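Local coordinates for protein acyl-coenzyme A oxidase acox-1.2 (Caenorhabditis elegans, PDB 5K3J) that catalyses the FAD-dependent first desaturation step of peroxisomal beta-oxidation on ascaroside-CoA side chains, with oxygen as electron acceptor, in dauer pheromone biosynthesis, at residues R41-T46 against S607-D612; F303-L308 against A347-F352. All coordinates share one frame; numbering follows the deposited sequence.

In the fold
The two contacts lie with their centres about 16 Å apart and meet directly. In chain order the segments run 41-46, 303-308, 347-352, 607-612, so the helix pair of contact 2 falls between the two partners of contact 1. Contact 1 brings helix 36-49, near the N-terminus, to the loop between helices 601-606 and 612-615 near the C-terminus. Contact 2 pairs helices 287-315 and 343-363 deep in the C-alpha1 domain. Phe608 joins them: its CE1 lies 3.5 Å from Ala305 CB, and its ring also packs on that of Tyr350. N-terminal, central and C-terminal helical regions of the oxidase are thereby brought together in one continuous packed body.

Contact 1: R41-T46 against S607-D612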
loop_
_atom_site.group_PDB
_atom_site.type_symbol
_atom_site.label_atom_id
_atom_site.label_comp_id
_atom_site.label_asym_id
_atom_site.label_seq_id
_atom_site.Cartn_x
_atom_site.Cartn_y
_atom_site.Cartn_z
ATOM N N ARG A 41 -26.901 11.381 17.273
ATOM C CA ARG A 41 -27.481 10.101 16.883
ATOM C C ARG A 41 -26.423 9.000 16.806
ATOM O O ARG A 41 -26.688 7.855 17.170
ATOM C CB ARG A 41 -28.210 10.228 15.540
ATOM C CG ARG A 41 -29.570 10.905 15.639
ATOM C CD ARG A 41 -30.562 10.030 16.381
ATOM N NE ARG A 41 -30.932 8.858 15.593
ATOM C CZ ARG A 41 -31.169 7.656 16.105
ATOM N NH1 ARG A 41 -31.070 7.457 17.412
ATOM N NH2 ARG A 41 -31.500 6.650 15.308
ATOM N N ARG A 42 -25.225 9.357 16.355
ATOM C CA ARG A 42 -24.132 8.395 16.217
ATOM C C ARG A 42 -23.755 7.775 17.554
ATOM O O ARG A 42 -23.545 6.563 17.657
ATOM C CB ARG A 42 -22.906 9.061 15.612
ATOM C CG ARG A 42 -23.087 9.529 14.188
ATOM C CD ARG A 42 -21.755 9.962 13.616
ATOM N NE ARG A 42 -20.821 8.844 13.493
ATOM C CZ ARG A 42 -19.869 8.546 14.378
ATOM N NH1 ARG A 42 -19.701 9.293 15.465
ATOM N NH2 ARG A 42 -19.071 7.507 14.165
ATOM N N ARG A 43 -23.654 8.620 18.574
ATOM C CA ARG A 43 -23.340 8.150 19.913
ATOM C C ARG A 43 -24.546 7.395 20.460
ATOM O O ARG A 43 -24.403 6.389 21.154
ATOM C CB ARG A 43 -22.962 9.315 20.832
ATOM C CG ARG A 43 -22.065 10.371 20.183
ATOM C CD ARG A 43 -21.734 11.499 21.162
ATOM N NE ARG A 43 -21.509 12.776 20.486
ATOM C CZ ARG A 43 -22.366 13.794 20.513
ATOM N NH1 ARG A 43 -23.508 13.686 21.185
ATOM N NH2 ARG A 43 -22.084 14.922 19.874
ATOM N N GLU A 44 -25.735 7.885 20.121
ATOM C CA GLU A 44 -26.986 7.271 20.550
ATOM C C GLU A 44 -27.119 5.857 19.989
ATOM O O GLU A 44 -27.509 4.935 20.703
ATOM C CB GLU A 44 -28.170 8.135 20.117
ATOM C CG GLU A 44 -29.457 7.847 20.858
ATOM C CD GLU A 44 -30.522 8.884 20.577
ATOM O OE1 GLU A 44 -30.168 10.028 20.213
ATOM O OE2 GLU A 44 -31.715 8.549 20.717
ATOM N N ILE A 45 -26.782 5.694 18.714
ATOM C CA ILE A 45 -26.830 4.392 18.059
ATOM C C ILE A 45 -25.755 3.467 18.614
ATOM O O ILE A 45 -26.021 2.310 18.938
ATOM C CB ILE A 45 -26.651 4.528 16.541
ATOM C CG1 ILE A 45 -27.844 5.264 15.931
ATOM C CG2 ILE A 45 -26.513 3.170 15.892
ATOM C CD1 ILE A 45 -27.541 5.923 14.591
ATOM N N THR A 46 -24.539 3.993 18.725
ATOM C CA THR A 46 -23.416 3.241 19.274
ATOM C C THR A 46 -23.741 2.728 20.676
ATOM O O THR A 46 -23.420 1.588 21.024
ATOM C CB THR A 46 -22.138 4.098 19.332
ATOM O OG1 THR A 46 -21.771 4.508 18.008
ATOM C CG2 THR A 46 -20.991 3.306 19.934
ATOM N N SER A 607 -12.580 13.184 18.273
ATOM C CA SER A 607 -13.767 13.881 17.809
ATOM C C SER A 607 -14.555 13.083 16.778
ATOM O O SER A 607 -15.773 13.229 16.678
ATOM C CB SER A 607 -13.372 15.231 17.221
ATOM O OG SER A 607 -12.694 16.017 18.182
ATOM N N PHE A 608 -13.867 12.239 16.012
ATOM C CA PHE A 608 -14.537 11.421 15.004
ATOM C C PHE A 608 -15.478 10.418 15.675
ATOM O O PHE A 608 -16.309 9.793 15.011
ATOM C CB PHE A 608 -13.514 10.698 14.119
ATOM C CG PHE A 608 -12.710 11.620 13.235
ATOM C CD1 PHE A 608 -13.236 12.106 12.053
ATOM C CD2 PHE A 608 -11.424 11.992 13.585
ATOM C CE1 PHE A 608 -12.506 12.949 11.241
ATOM C CE2 PHE A 608 -10.685 12.835 12.774
ATOM C CZ PHE A 608 -11.232 13.315 11.599
ATOM N N GLN A 609 -15.331 10.293 16.996
ATOM C CA GLN A 609 -16.172 9.455 17.851
ATOM C C GLN A 609 -16.409 8.073 17.254
ATOM O O GLN A 609 -17.534 7.578 17.214
ATOM C CB GLN A 609 -17.494 10.169 18.152
ATOM C CG GLN A 609 -17.380 11.063 19.382
ATOM C CD GLN A 609 -18.485 12.092 19.497
ATOM O OE1 GLN A 609 -19.389 12.151 18.666
ATOM N NE2 GLN A 609 -18.414 12.915 20.538
ATOM N N ILE A 610 -15.321 7.462 16.796
ATOM C CA ILE A 610 -15.333 6.084 16.328
ATOM C C ILE A 610 -15.198 5.133 17.510
ATOM O O ILE A 610 -14.176 5.132 18.196
ATOM C CB ILE A 610 -14.192 5.824 15.331
ATOM C CG1 ILE A 610 -14.227 6.856 14.198
ATOM C CG2 ILE A 610 -14.269 4.407 14.788
ATOM C CD1 ILE A 610 -13.017 6.809 13.274
ATOM N N SER A 611 -16.231 4.333 17.750
ATOM C CA SER A 611 -16.220 3.384 18.856
ATOM C C SER A 611 -15.149 2.315 18.642
ATOM O O SER A 611 -14.675 2.122 17.520
ATOM C CB SER A 611 -17.595 2.735 19.011
ATOM O OG SER A 611 -17.893 1.904 17.900
ATOM N N ASP A 612 -14.760 1.635 19.717
ATOM C CA ASP A 612 -13.821 0.524 19.607
ATOM C C ASP A 612 -14.396 -0.566 18.709
ATOM O O ASP A 612 -13.658 -1.248 17.993
ATOM C CB ASP A 612 -13.489 -0.057 20.983
ATOM C CG ASP A 612 -12.496 0.790 21.757
ATOM O OD1 ASP A 612 -11.897 1.711 21.162
ATOM O OD2 ASP A 612 -12.309 0.524 22.966
#
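Arg42 reaches from helix 36-49 to the backbone of Gln609, where two nitrogens of its guanidinium share one carbonyl oxygen. NH1 gives the better bond, 3.3 Å to Gln609 O, which lies close to the guanidinium plane; NH2 adds a weak second one to the same atom. NH1 approaches Gln609 O from above the plane of the carbonyl. The arginine chain runs straight through chi2 and bends at chi3 (65°), which turns the guanidinium onto the loop. This is the tightly packed part of the contact: Arg42 is buried, and NH1 also lies against Gln609 CB at 3.6 Å. Behind it Phe608 turns its side chain away, onto Ile32 of helix 25-32.

Residues 607-612 connect helix 601-606 to helix 612-615. Gln609, three residues past the end of helix 601-606, is the first to leave helical backbone angles, with positive phi. Ser611, at the N-cap, caps a backbone N just inside the next helix, which is why a short hydroxyl side chain suits the place. Its OG also hydrogen-bonds Glu102, as does Thr46 OG1, while methyl CG2 of Thr46 rests on Ser611 CB at 3.6 Å.

The looser side is the partly exposed pair Arg43 and Gln609. Their side chains cross, guanidinium and amide planes almost perpendicular (89°), and Arg43 NE donates to Gln609 OE1 over 2.9 Å, again from above the carbonyl plane. Asp26 offers Arg43 a further, weak and long ion pair. An alanine in place of Arg43 would probably leave Gln609 OE1 without this donor and Asp26 without its weakly paired cation.

Contact 2: F303-L308 against A347-F352; sequences FLAHAL and ARAYAF
The ring of Phe352 meets Leu304 obliquely, CE2 to methyl CD2 at 4.3 Å, while Arg348 O, from its own helix, lies above the rim of one face. Tyr350 leaves the helix on the side away from helix 287-315, and its OH hydrogen-bonds Leu604 O. Leu304 holds CG anti to the backbone N (chi1 -176°), which carries its branched end across to the second helix. There CD2 also comes within 4.4 Å of Arg348 CB; the charged end of that arginine leads away to a salt bridge with Glu566.

Helices 287-315 and 343-363 are the first two long helices of the helical bundle that follows the beta domain in the acyl-CoA dehydrogenase and oxidase fold, here the C-alpha1 domain. Their short segments run nearly antiparallel, at 153°, with axes 9.0 Å apart at closest approach. Helix 379-405 packs alongside, its Thr396 and Ile400 touching Leu304.

Where the backbones come nearest, the residues are alanines. Ala305 and Ala349 have their CA atoms 5.7 Å apart, and their methyls, small enough to suit this point, meet at 4.3 Å. The methyl of Ala349 points at the first helix and is received by Leu304 CG, Ala305 and Leu308 CD1. No hydrogen bond crosses between the segments, and every touching residue is buried, the side chain of Leu308 about 7 Å from that of Gln402, which binds ATP.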
loop_
_atom_site.group_PDB
_atom_site.type_symbol
_atom_site.label_atom_id
_atom_site.label_comp_id
_atom_site.label_asym_id
_atom_site.label_seq_id
_atom_site.Cartn_x
_atom_site.Cartn_y
_atom_site.Cartn_z
ATOM N N PHE A 303 -12.069 6.683 6.415
ATOM C CA PHE A 303 -11.064 5.621 6.523
ATOM C C PHE A 303 -9.745 6.179 7.052
ATOM O O PHE A 303 -9.121 5.614 7.949
ATOM C CB PHE A 303 -10.797 4.980 5.164
ATOM C CG PHE A 303 -11.898 4.102 4.655
ATOM C CD1 PHE A 303 -12.525 3.174 5.471
ATOM C CD2 PHE A 303 -12.287 4.190 3.327
ATOM C CE1 PHE A 303 -13.529 2.358 4.963
ATOM C CE2 PHE A 303 -13.285 3.384 2.819
ATOM C CZ PHE A 303 -13.907 2.465 3.641
ATOM N N LEU A 304 -9.326 7.290 6.453
ATOM C CA LEU A 304 -8.073 7.953 6.782
ATOM C C LEU A 304 -8.105 8.458 8.213
ATOM O O LEU A 304 -7.119 8.343 8.938
ATOM C CB LEU A 304 -7.811 9.111 5.817
ATOM C CG LEU A 304 -6.490 9.861 5.947
ATOM C CD1 LEU A 304 -5.351 8.870 6.036
ATOM C CD2 LEU A 304 -6.301 10.789 4.758
ATOM N N ALA A 305 -9.238 9.019 8.619
ATOM C CA ALA A 305 -9.414 9.428 10.003
ATOM C C ALA A 305 -9.297 8.217 10.924
ATOM O O ALA A 305 -8.682 8.289 11.986
ATOM C CB ALA A 305 -10.750 10.113 10.180
ATOM N N HIS A 306 -9.893 7.108 10.497
ATOM C CA HIS A 306 -9.837 5.843 11.220
ATOM C C HIS A 306 -8.388 5.408 11.445
ATOM O O HIS A 306 -8.011 5.022 12.551
ATOM C CB HIS A 306 -10.622 4.777 10.441
ATOM C CG HIS A 306 -10.720 3.446 11.122
ATOM N ND1 HIS A 306 -11.796 2.606 10.938
ATOM C CD2 HIS A 306 -9.874 2.794 11.954
ATOM C CE1 HIS A 306 -11.619 1.503 11.641
ATOM N NE2 HIS A 306 -10.460 1.590 12.268
ATOM N N ALA A 307 -7.580 5.478 10.394
ATOM C CA ALA A 307 -6.172 5.117 10.492
ATOM C C ALA A 307 -5.444 6.029 11.474
ATOM O O ALA A 307 -4.675 5.567 12.318
ATOM C CB ALA A 307 -5.516 5.177 9.126
ATOM N N LEU A 308 -5.708 7.326 11.355
ATOM C CA LEU A 308 -5.064 8.339 12.183
ATOM C C LEU A 308 -5.521 8.268 13.635
ATOM O O LEU A 308 -4.788 8.661 14.537
ATOM C CB LEU A 308 -5.340 9.729 11.618
ATOM C CG LEU A 308 -4.770 9.921 10.216
ATOM C CD1 LEU A 308 -5.431 11.093 9.520
ATOM C CD2 LEU A 308 -3.268 10.110 10.293
ATOM N N ALA A 347 -4.987 16.740 8.375
ATOM C CA ALA A 347 -5.503 17.937 7.729
ATOM C C ALA A 347 -6.300 17.549 6.488
ATOM O O ALA A 347 -7.304 18.182 6.156
ATOM C CB ALA A 347 -4.372 18.883 7.370
ATOM N N ARG A 348 -5.844 16.501 5.809
ATOM C CA ARG A 348 -6.509 16.017 4.604
ATOM C C ARG A 348 -7.825 15.322 4.925
ATOM O O ARG A 348 -8.802 15.469 4.197
ATOM C CB ARG A 348 -5.589 15.068 3.833
ATOM C CG ARG A 348 -4.578 15.779 2.947
ATOM C CD ARG A 348 -3.544 14.817 2.384
ATOM N NE ARG A 348 -2.736 15.450 1.347
ATOM C CZ ARG A 348 -1.706 14.870 0.742
ATOM N NH1 ARG A 348 -1.350 13.638 1.077
ATOM N NH2 ARG A 348 -1.029 15.522 -0.194
ATOM N N ALA A 349 -7.841 14.565 6.018
ATOM C CA ALA A 349 -9.040 13.846 6.435
ATOM C C ALA A 349 -10.203 14.808 6.653
ATOM O O ALA A 349 -11.327 14.546 6.220
ATOM C CB ALA A 349 -8.770 13.051 7.694
ATOM N N TYR A 350 -9.924 15.917 7.332
ATOM C CA TYR A 350 -10.906 16.979 7.509
ATOM C C TYR A 350 -11.240 17.641 6.179
ATOM O O TYR A 350 -12.410 17.838 5.852
ATOM C CB TYR A 350 -10.396 18.027 8.501
ATOM C CG TYR A 350 -10.547 17.630 9.952
ATOM C CD1 TYR A 350 -9.490 17.071 10.653
ATOM C CD2 TYR A 350 -11.750 17.813 10.619
ATOM C CE1 TYR A 350 -9.621 16.705 11.978
ATOM C CE2 TYR A 350 -11.895 17.451 11.946
ATOM C CZ TYR A 350 -10.825 16.898 12.621
ATOM O OH TYR A 350 -10.960 16.534 13.940
ATOM N N ALA A 351 -10.204 17.976 5.414
ATOM C CA ALA A 351 -10.376 18.675 4.145
ATOM C C ALA A 351 -11.199 17.851 3.161
ATOM O O ALA A 351 -12.064 18.387 2.466
ATOM C CB ALA A 351 -9.024 19.020 3.541
ATOM N N PHE A 352 -10.929 16.550 3.109
ATOM C CA PHE A 352 -11.645 15.659 2.198
ATOM C C PHE A 352 -13.124 15.569 2.565
ATOM O O PHE A 352 -13.995 15.624 1.698
ATOM C CB PHE A 352 -11.037 14.249 2.197
ATOM C CG PHE A 352 -9.638 14.179 1.647
ATOM C CD1 PHE A 352 -9.082 15.256 0.979
ATOM C CD2 PHE A 352 -8.880 13.028 1.798
ATOM C CE1 PHE A 352 -7.800 15.191 0.478
ATOM C CE2 PHE A 352 -7.597 12.957 1.300
ATOM C CZ PHE A 352 -7.056 14.041 0.639
#